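Local coordinates for bifunctional protein PutA (Bdellovibrio bacteriovorus, PDB 5UR2) that probably oxidises proline to glutamate in two steps, joining an FAD-dependent proline dehydrogenase and an NAD-dependent L-glutamate gamma-semialdehyde dehydrogenase in one chain, at residues I6-I17 and R358-K369; F226-V234 and E261-G269. All coordinates share one frame; numbering follows the deposited sequence.

Contact 1 of 2, residues I6-I17 and R358-K369; sequences IQSQIVSRGEEI and RTLAACMLYAEK
Helix 6-17 lies against helix 358-369 with their axes 8.4 Å apart at closest approach and their N-to-C directions 122° apart; G14 lets the backbones close in, its CA 5.4 Å from that of A361. The methyl of A361 enters the hole formed by I10, R13, G14 and I17, while I10 drops among R358, A361, A362 and L365, so the helices mesh knobs-into-holes. This packing sets the N-terminal PutA helix on a helix of the proline dehydrogenase TIM barrel, 357-369, which directly follows barrel strand 349-353. R13, its chain folded at chi2 and chi3, lays one face of its guanidinium over L365 CD2 and grips E368 end-on: NH1 reaches OE2 at 2.7 Å, nearly straight at 172°, and NH2 takes OE1. At the far flank R358 points two nitrogens at one oxygen, Q7 OE1, with NH2 at 2.8 Å and NH1 at 3.2 Å. I10 CG2 covers a face of that guanidinium, 3.5 Å from NH1, and E335 forms a salt bridge with NH2. One turn past L365 along the helix, K369 NZ donates to Q9 OE1 at 3.0 Å, its CE resting against I6 CD1.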
loop_
_atom_site.group_PDB
_atom_site.type_symbol
_atom_site.label_atom_id
_atom_site.label_comp_id
_atom_site.label_asym_id
_atom_site.label_seq_id
_atom_site.Cartn_x
_atom_site.Cartn_y
_atom_site.Cartn_z
ATOM N N ILE B 6 -36.867 13.066 48.344
ATOM C CA ILE B 6 -35.910 14.169 48.465
ATOM C C ILE B 6 -35.713 14.854 47.117
ATOM O O ILE B 6 -35.615 16.084 47.038
ATOM C CB ILE B 6 -34.566 13.661 49.031
ATOM C CG1 ILE B 6 -33.596 14.817 49.328
ATOM C CG2 ILE B 6 -33.922 12.641 48.088
ATOM C CD1 ILE B 6 -34.049 15.758 50.415
ATOM N N GLN B 7 -35.732 14.073 46.032
ATOM C CA GLN B 7 -35.538 14.633 44.704
ATOM C C GLN B 7 -36.604 15.670 44.380
ATOM O O GLN B 7 -36.323 16.650 43.682
ATOM C CB GLN B 7 -35.502 13.509 43.667
ATOM C CG GLN B 7 -34.285 12.594 43.875
ATOM C CD GLN B 7 -32.969 13.384 43.985
ATOM O OE1 GLN B 7 -32.727 14.332 43.234
ATOM N NE2 GLN B 7 -32.148 13.028 44.969
ATOM N N SER B 8 -37.831 15.471 44.871
ATOM C CA SER B 8 -38.876 16.469 44.678
ATOM C C SER B 8 -38.604 17.741 45.473
ATOM O O SER B 8 -38.965 18.834 45.026
ATOM C CB SER B 8 -40.239 15.893 45.057
ATOM O OG SER B 8 -40.685 16.451 46.281
ATOM N N GLN B 9 -38.012 17.628 46.662
ATOM C CA GLN B 9 -37.713 18.832 47.436
ATOM C C GLN B 9 -36.542 19.604 46.838
ATOM O O GLN B 9 -36.509 20.839 46.901
ATOM C CB GLN B 9 -37.413 18.474 48.883
ATOM C CG GLN B 9 -38.470 17.609 49.540
ATOM C CD GLN B 9 -38.239 17.428 51.033
ATOM O OE1 GLN B 9 -37.802 18.350 51.729
ATOM N NE2 GLN B 9 -38.534 16.233 51.531
ATOM N N ILE B 10 -35.569 18.898 46.263
ATOM C CA ILE B 10 -34.472 19.576 45.580
ATOM C C ILE B 10 -34.998 20.339 44.364
ATOM O O ILE B 10 -34.682 21.519 44.167
ATOM C CB ILE B 10 -33.372 18.565 45.214
ATOM C CG1 ILE B 10 -32.730 18.039 46.502
ATOM C CG2 ILE B 10 -32.327 19.202 44.306
ATOM C CD1 ILE B 10 -31.780 16.904 46.288
ATOM N N VAL B 11 -35.848 19.691 43.558
ATOM C CA VAL B 11 -36.435 20.366 42.399
ATOM C C VAL B 11 -37.156 21.638 42.828
ATOM O O VAL B 11 -37.072 22.673 42.153
ATOM C CB VAL B 11 -37.368 19.413 41.627
ATOM C CG1 VAL B 11 -38.211 20.185 40.611
ATOM C CG2 VAL B 11 -36.551 18.363 40.911
ATOM N N SER B 12 -37.881 21.580 43.950
ATOM C CA SER B 12 -38.586 22.760 44.450
ATOM C C SER B 12 -37.620 23.891 44.788
ATOM O O SER B 12 -37.898 25.061 44.496
ATOM C CB SER B 12 -39.434 22.397 45.673
ATOM O OG SER B 12 -40.436 21.466 45.317
ATOM N N ARG B 13 -36.509 23.572 45.456
ATOM C CA ARG B 13 -35.548 24.615 45.798
ATOM C C ARG B 13 -34.954 25.246 44.546
ATOM O O ARG B 13 -34.778 26.470 44.483
ATOM C CB ARG B 13 -34.450 24.051 46.696
ATOM C CG ARG B 13 -33.415 25.084 47.091
ATOM C CD ARG B 13 -34.079 26.197 47.877
ATOM N NE ARG B 13 -34.880 25.670 48.975
ATOM C CZ ARG B 13 -34.417 25.421 50.196
ATOM N NH1 ARG B 13 -33.146 25.672 50.489
ATOM N NH2 ARG B 13 -35.236 24.931 51.128
ATOM N N GLY B 14 -34.645 24.423 43.536
ATOM C CA GLY B 14 -34.131 24.960 42.286
ATOM C C GLY B 14 -35.130 25.859 41.581
ATOM O O GLY B 14 -34.758 26.884 40.999
ATOM N N GLU B 15 -36.419 25.509 41.653
ATOM C CA GLU B 15 -37.442 26.350 41.044
ATOM C C GLU B 15 -37.525 27.708 41.732
ATOM O O GLU B 15 -37.704 28.734 41.065
ATOM C CB GLU B 15 -38.798 25.642 41.082
ATOM C CG GLU B 15 -38.901 24.455 40.130
ATOM C CD GLU B 15 -40.219 23.706 40.268
ATOM O OE1 GLU B 15 -40.978 24.018 41.204
ATOM O OE2 GLU B 15 -40.497 22.811 39.439
ATOM N N GLU B 16 -37.379 27.739 43.064
ATOM C CA GLU B 16 -37.346 29.018 43.768
ATOM C C GLU B 16 -36.162 29.863 43.324
ATOM O O GLU B 16 -36.317 31.058 43.049
ATOM C CB GLU B 16 -37.282 28.795 45.277
ATOM C CG GLU B 16 -37.075 30.078 46.081
ATOM C CD GLU B 16 -36.854 29.817 47.569
ATOM O OE1 GLU B 16 -37.020 28.649 48.002
ATOM O OE2 GLU B 16 -36.535 30.782 48.303
ATOM N N ILE B 17 -34.982 29.243 43.202
ATOM C CA ILE B 17 -33.778 29.982 42.823
ATOM C C ILE B 17 -33.935 30.581 41.433
ATOM O O ILE B 17 -33.611 31.753 41.207
ATOM C CB ILE B 17 -32.540 29.064 42.918
ATOM C CG1 ILE B 17 -32.238 28.731 44.384
ATOM C CG2 ILE B 17 -31.342 29.674 42.197
ATOM C CD1 ILE B 17 -31.168 27.663 44.554
ATOM N N ARG B 358 -29.009 23.242 39.919
ATOM C CA ARG B 358 -29.310 21.908 40.447
ATOM C C ARG B 358 -28.333 21.514 41.552
ATOM O O ARG B 358 -28.746 21.165 42.669
ATOM C CB ARG B 358 -29.294 20.869 39.321
ATOM C CG ARG B 358 -29.089 19.420 39.796
ATOM C CD ARG B 358 -30.293 18.871 40.566
ATOM N NE ARG B 358 -29.933 17.711 41.392
ATOM C CZ ARG B 358 -30.811 16.838 41.891
ATOM N NH1 ARG B 358 -32.105 16.984 41.644
ATOM N NH2 ARG B 358 -30.401 15.819 42.641
ATOM N N THR B 359 -27.028 21.584 41.255
ATOM C CA THR B 359 -25.989 21.261 42.233
ATOM C C THR B 359 -26.138 22.090 43.503
ATOM O O THR B 359 -26.094 21.559 44.621
ATOM C CB THR B 359 -24.609 21.501 41.614
ATOM O OG1 THR B 359 -24.500 20.772 40.381
ATOM C CG2 THR B 359 -23.483 21.062 42.587
ATOM N N LEU B 360 -26.287 23.406 43.348
ATOM C CA LEU B 360 -26.433 24.275 44.510
ATOM C C LEU B 360 -27.668 23.909 45.334
ATOM O O LEU B 360 -27.608 23.876 46.569
ATOM C CB LEU B 360 -26.497 25.737 44.061
ATOM C CG LEU B 360 -25.263 26.271 43.315
ATOM C CD1 LEU B 360 -25.530 27.637 42.688
ATOM C CD2 LEU B 360 -24.098 26.362 44.263
ATOM N N ALA B 361 -28.801 23.653 44.671
ATOM C CA ALA B 361 -30.038 23.342 45.390
ATOM C C ALA B 361 -29.937 22.010 46.128
ATOM O O ALA B 361 -30.468 21.867 47.234
ATOM C CB ALA B 361 -31.228 23.321 44.425
ATOM N N ALA B 362 -29.280 21.019 45.526
ATOM C CA ALA B 362 -29.076 19.746 46.214
ATOM C C ALA B 362 -28.238 19.937 47.475
ATOM O O ALA B 362 -28.586 19.438 48.550
ATOM C CB ALA B 362 -28.412 18.743 45.269
ATOM N N CYS B 363 -27.146 20.695 47.373
ATOM C CA CYS B 363 -26.336 20.956 48.552
ATOM C C CYS B 363 -27.161 21.621 49.652
ATOM O O CYS B 363 -27.063 21.243 50.826
ATOM C CB CYS B 363 -25.139 21.819 48.179
ATOM S SG CYS B 363 -23.903 20.981 47.149
ATOM N N MET B 364 -27.994 22.597 49.289
ATOM C CA MET B 364 -28.789 23.294 50.295
ATOM C C MET B 364 -29.679 22.326 51.048
ATOM O O MET B 364 -29.783 22.394 52.278
ATOM C CB MET B 364 -29.648 24.381 49.651
ATOM C CG MET B 364 -28.884 25.569 49.113
ATOM S SD MET B 364 -29.979 26.682 48.213
ATOM C CE MET B 364 -28.801 27.930 47.709
ATOM N N LEU B 365 -30.345 21.428 50.317
ATOM C CA LEU B 365 -31.284 20.501 50.937
ATOM C C LEU B 365 -30.554 19.479 51.797
ATOM O O LEU B 365 -30.959 19.207 52.938
ATOM C CB LEU B 365 -32.122 19.801 49.860
ATOM C CG LEU B 365 -33.521 20.373 49.649
ATOM C CD1 LEU B 365 -34.384 20.153 50.876
ATOM C CD2 LEU B 365 -33.414 21.850 49.357
ATOM N N TYR B 366 -29.459 18.919 51.271
ATOM C CA TYR B 366 -28.675 17.957 52.036
ATOM C C TYR B 366 -28.204 18.580 53.344
ATOM O O TYR B 366 -28.232 17.933 54.404
ATOM C CB TYR B 366 -27.478 17.469 51.206
ATOM C CG TYR B 366 -27.836 16.683 49.950
ATOM C CD1 TYR B 366 -28.968 15.870 49.886
ATOM C CD2 TYR B 366 -27.055 16.797 48.811
ATOM C CE1 TYR B 366 -29.290 15.158 48.704
ATOM C CE2 TYR B 366 -27.372 16.108 47.631
ATOM C CZ TYR B 366 -28.480 15.287 47.582
ATOM O OH TYR B 366 -28.763 14.617 46.399
ATOM N N ALA B 367 -27.801 19.856 53.297
ATOM C CA ALA B 367 -27.459 20.552 54.534
ATOM C C ALA B 367 -28.678 20.678 55.440
ATOM O O ALA B 367 -28.577 20.492 56.659
ATOM C CB ALA B 367 -26.866 21.929 54.228
ATOM N N GLU B 368 -29.845 20.990 54.867
ATOM C CA GLU B 368 -31.026 21.213 55.702
ATOM C C GLU B 368 -31.521 19.919 56.331
ATOM O O GLU B 368 -31.969 19.920 57.480
ATOM C CB GLU B 368 -32.141 21.878 54.894
ATOM C CG GLU B 368 -31.876 23.348 54.632
ATOM C CD GLU B 368 -32.763 23.943 53.555
ATOM O OE1 GLU B 368 -33.824 23.347 53.250
ATOM O OE2 GLU B 368 -32.384 25.010 53.015
ATOM N N LYS B 369 -31.452 18.807 55.599
ATOM C CA LYS B 369 -31.865 17.537 56.182
ATOM C C LYS B 369 -30.962 17.117 57.339
ATOM O O LYS B 369 -31.396 16.320 58.178
ATOM C CB LYS B 369 -31.898 16.447 55.112
ATOM C CG LYS B 369 -32.991 16.643 54.056
ATOM C CD LYS B 369 -34.388 16.709 54.682
ATOM C CE LYS B 369 -35.492 16.920 53.639
ATOM N NZ LYS B 369 -36.844 17.138 54.250
#

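Contact 2 of 2, residues F226-V234 and E261-G269; sequences FRLGMEKGV and EFKNYKFFG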
loop_
_atom_site.group_PDB
_atom_site.type_symbol
_atom_site.label_atom_id
_atom_site.label_comp_id
_atom_site.label_asym_id
_atom_site.label_seq_id
_atom_site.Cartn_x
_atom_site.Cartn_y
_atom_site.Cartn_z
ATOM N N PHE B 226 2.250 28.809 53.658
ATOM C CA PHE B 226 1.310 28.380 54.687
ATOM C C PHE B 226 1.635 29.026 56.025
ATOM O O PHE B 226 0.729 29.424 56.765
ATOM C CB PHE B 226 1.310 26.862 54.822
ATOM C CG PHE B 226 0.400 26.165 53.857
ATOM C CD1 PHE B 226 0.347 26.549 52.528
ATOM C CD2 PHE B 226 -0.418 25.130 54.286
ATOM C CE1 PHE B 226 -0.502 25.907 51.634
ATOM C CE2 PHE B 226 -1.273 24.483 53.397
ATOM C CZ PHE B 226 -1.309 24.871 52.070
ATOM N N ARG B 227 2.923 29.165 56.346
ATOM C CA ARG B 227 3.292 29.745 57.634
ATOM C C ARG B 227 2.902 31.216 57.706
ATOM O O ARG B 227 2.275 31.657 58.679
ATOM C CB ARG B 227 4.792 29.575 57.890
ATOM C CG ARG B 227 5.249 30.285 59.172
ATOM C CD ARG B 227 6.749 30.174 59.427
ATOM N NE ARG B 227 7.184 28.787 59.559
ATOM C CZ ARG B 227 8.100 28.212 58.786
ATOM N NH1 ARG B 227 8.686 28.911 57.818
ATOM N NH2 ARG B 227 8.438 26.943 58.988
ATOM N N LEU B 228 3.266 31.993 56.683
ATOM C CA LEU B 228 2.918 33.409 56.679
ATOM C C LEU B 228 1.409 33.605 56.746
ATOM O O LEU B 228 0.922 34.480 57.472
ATOM C CB LEU B 228 3.501 34.091 55.441
ATOM C CG LEU B 228 3.180 35.579 55.319
ATOM C CD1 LEU B 228 3.808 36.318 56.492
ATOM C CD2 LEU B 228 3.714 36.137 54.005
ATOM N N GLY B 229 0.648 32.816 55.980
ATOM C CA GLY B 229 -0.802 32.919 56.058
ATOM C C GLY B 229 -1.322 32.667 57.460
ATOM O O GLY B 229 -2.145 33.429 57.984
ATOM N N MET B 230 -0.846 31.590 58.086
ATOM C CA MET B 230 -1.259 31.282 59.447
ATOM C C MET B 230 -0.929 32.438 60.375
ATOM O O MET B 230 -1.769 32.867 61.173
ATOM C CB MET B 230 -0.577 30.000 59.918
ATOM C CG MET B 230 -0.972 29.556 61.323
ATOM S SD MET B 230 -0.176 28.000 61.817
ATOM C CE MET B 230 1.542 28.511 61.792
ATOM N N GLU B 231 0.277 32.989 60.251
ATOM C CA GLU B 231 0.660 34.074 61.142
ATOM C C GLU B 231 -0.235 35.293 60.952
ATOM O O GLU B 231 -0.579 35.962 61.927
ATOM C CB GLU B 231 2.133 34.439 60.919
ATOM C CG GLU B 231 3.099 33.383 61.427
ATOM C CD GLU B 231 4.516 33.577 60.934
ATOM O OE1 GLU B 231 4.738 34.465 60.090
ATOM O OE2 GLU B 231 5.410 32.827 61.383
ATOM N N LYS B 232 -0.694 35.545 59.734
ATOM C CA LYS B 232 -1.492 36.731 59.467
ATOM C C LYS B 232 -2.989 36.489 59.586
ATOM O O LYS B 232 -3.765 37.408 59.309
ATOM C CB LYS B 232 -1.174 37.284 58.072
ATOM C CG LYS B 232 0.280 37.700 57.836
ATOM C CD LYS B 232 0.768 38.760 58.826
ATOM C CE LYS B 232 2.086 39.377 58.322
ATOM N NZ LYS B 232 2.703 40.351 59.269
ATOM N N GLY B 233 -3.419 35.291 59.982
ATOM C CA GLY B 233 -4.845 35.018 60.028
ATOM C C GLY B 233 -5.468 34.910 58.653
ATOM O O GLY B 233 -6.655 35.209 58.477
ATOM N N VAL B 234 -4.680 34.524 57.671
ATOM C CA VAL B 234 -5.109 34.438 56.287
ATOM C C VAL B 234 -5.486 32.996 55.979
ATOM O O VAL B 234 -4.852 32.056 56.469
ATOM C CB VAL B 234 -3.985 34.964 55.372
ATOM C CG1 VAL B 234 -4.185 34.562 53.917
ATOM C CG2 VAL B 234 -3.880 36.487 55.523
ATOM N N GLU B 261 3.772 22.675 63.713
ATOM C CA GLU B 261 3.465 24.102 63.706
ATOM C C GLU B 261 2.136 24.412 63.025
ATOM O O GLU B 261 1.631 25.523 63.183
ATOM C CB GLU B 261 4.602 24.878 63.030
ATOM C CG GLU B 261 4.649 24.723 61.503
ATOM C CD GLU B 261 5.749 25.557 60.846
ATOM O OE1 GLU B 261 5.826 26.778 61.104
ATOM O OE2 GLU B 261 6.535 24.984 60.059
ATOM N N PHE B 262 1.566 23.470 62.257
ATOM C CA PHE B 262 0.336 23.731 61.515
ATOM C C PHE B 262 -0.887 22.964 61.999
ATOM O O PHE B 262 -2.004 23.323 61.613
ATOM C CB PHE B 262 0.518 23.386 60.024
ATOM C CG PHE B 262 1.576 24.184 59.327
ATOM C CD1 PHE B 262 1.486 25.565 59.242
ATOM C CD2 PHE B 262 2.663 23.553 58.750
ATOM C CE1 PHE B 262 2.459 26.302 58.582
ATOM C CE2 PHE B 262 3.645 24.281 58.099
ATOM C CZ PHE B 262 3.539 25.661 58.009
ATOM N N LYS B 263 -0.721 21.920 62.815
ATOM C CA LYS B 263 -1.819 20.972 62.994
ATOM C C LYS B 263 -3.029 21.565 63.712
ATOM O O LYS B 263 -4.052 20.885 63.804
ATOM C CB LYS B 263 -1.331 19.686 63.678
ATOM C CG LYS B 263 -0.970 19.761 65.151
ATOM C CD LYS B 263 -0.175 18.507 65.543
ATOM C CE LYS B 263 -0.661 17.272 64.782
ATOM N NZ LYS B 263 0.280 16.119 64.895
ATOM N N ASN B 264 -2.934 22.779 64.261
ATOM C CA ASN B 264 -4.036 23.393 64.989
ATOM C C ASN B 264 -4.739 24.488 64.194
ATOM O O ASN B 264 -5.686 25.090 64.700
ATOM C CB ASN B 264 -3.508 23.991 66.291
ATOM C CG ASN B 264 -2.977 22.936 67.223
ATOM O OD1 ASN B 264 -3.683 21.995 67.591
ATOM N ND2 ASN B 264 -1.696 23.037 67.538
ATOM N N TYR B 265 -4.330 24.741 62.957
ATOM C CA TYR B 265 -4.908 25.814 62.157
ATOM C C TYR B 265 -6.010 25.254 61.263
ATOM O O TYR B 265 -5.785 24.289 60.529
ATOM C CB TYR B 265 -3.828 26.494 61.316
ATOM C CG TYR B 265 -4.236 27.833 60.740
ATOM C CD1 TYR B 265 -4.564 28.902 61.573
ATOM C CD2 TYR B 265 -4.252 28.043 59.356
ATOM C CE1 TYR B 265 -4.923 30.138 61.044
ATOM C CE2 TYR B 265 -4.613 29.273 58.823
ATOM C CZ TYR B 265 -4.943 30.316 59.669
ATOM O OH TYR B 265 -5.292 31.540 59.137
ATOM N N LYS B 266 -7.193 25.862 61.330
ATOM C CA LYS B 266 -8.356 25.399 60.581
ATOM C C LYS B 266 -8.430 25.939 59.156
ATOM O O LYS B 266 -9.062 25.308 58.303
ATOM C CB LYS B 266 -9.646 25.807 61.305
ATOM C CG LYS B 266 -9.884 25.122 62.632
ATOM C CD LYS B 266 -11.306 25.390 63.145
ATOM C CE LYS B 266 -11.518 26.846 63.471
ATOM N NZ LYS B 266 -12.858 27.030 64.076
ATOM N N PHE B 267 -7.759 27.044 58.859
ATOM C CA PHE B 267 -8.009 27.811 57.637
ATOM C C PHE B 267 -6.972 27.536 56.549
ATOM O O PHE B 267 -6.373 28.422 55.942
ATOM C CB PHE B 267 -8.102 29.280 58.003
ATOM C CG PHE B 267 -9.220 29.547 58.961
ATOM C CD1 PHE B 267 -10.501 29.109 58.669
ATOM C CD2 PHE B 267 -8.979 30.110 60.198
ATOM C CE1 PHE B 267 -11.545 29.317 59.559
ATOM C CE2 PHE B 267 -10.023 30.318 61.100
ATOM C CZ PHE B 267 -11.310 29.916 60.778
ATOM N N PHE B 268 -6.765 26.247 56.319
ATOM C CA PHE B 268 -6.115 25.715 55.131
ATOM C C PHE B 268 -7.152 24.909 54.364
ATOM O O PHE B 268 -8.006 24.254 54.970
ATOM C CB PHE B 268 -4.935 24.802 55.488
ATOM C CG PHE B 268 -3.766 25.510 56.124
ATOM C CD1 PHE B 268 -3.250 26.672 55.576
ATOM C CD2 PHE B 268 -3.161 24.986 57.253
ATOM C CE1 PHE B 268 -2.148 27.299 56.150
ATOM C CE2 PHE B 268 -2.066 25.608 57.835
ATOM C CZ PHE B 268 -1.558 26.765 57.285
ATOM N N GLY B 269 -7.079 24.948 53.036
ATOM C CA GLY B 269 -8.017 24.209 52.217
ATOM C C GLY B 269 -7.332 23.539 51.044
ATOM O O GLY B 269 -6.283 23.981 50.562
#
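The last two turns of helix 211-232 face the loop that leads into strand 268-273, and M230 and Y265 meet in the middle, their CA atoms 7.1 Å apart. M230 runs out with CG anti to its own N (chi1 -178°), which brings CG over one face of the Y265 ring, 3.8 Å from the centroid, a CH-pi contact. The chain then bends at chi3, and the sulfur lies obliquely to both the Y265 and F262 rings as a Met-aromatic contact, with CE reaching F262 CD1 at 3.9 Å.

The tight part is the buried inner end. F226 and F268 form an offset stack, centroids 4.4 Å apart and planes 23° apart, with F226 CD2 over one face of F268 and Y265 CD2 over the opposite face. F262 brings CE1 against the helix backbone, 3.7 Å from R227 N. Helix 246-257 adds F253, L256 and I257 round F226, so the stack belongs to the layer between strands and helices of the TIM barrel. Where the helix stops in a Schellman motif, G233 taking positive phi, Y265 OH donates to the carbonyl of buried V234, reaching its O at 2.8 Å from above the carbonyl plane.

Toward solvent the contact thins to a polar grip. R227 holds E261 side-on, NE to OE1 and NH2 to OE2, both at 2.9 Å and both on syn lone pairs.

Aromatic stacking thus fills the inner side, while the two-bond salt bridge closes the solvent side and the tyrosine hydroxyl ties the end of the helix to the loop; being partly exposed, the ion pair probably contributes less than its short bonds suggest.

From the N terminus, helix 6-22 comes first, and helix 357-369 later returns to it in contact 1, closing a loop of 340 residues. Contact 2 lies wholly within that loop: it closes a short one of 26 residues, with strand 235-238 and helix 246-257 in between. The two therefore nest without crossing. The centres of contact 1 and contact 2 are about 33 Å apart and their nearest atoms about 17 Å, so they do not touch. Contact 2 is internal to the proline dehydrogenase barrel, tying the helix after strand 194-197 to the approach to strand 268-273, across one intervening beta-alpha unit, whereas contact 1 fastens the N-terminal PutA region to helix 357-369 on the outside of that barrel.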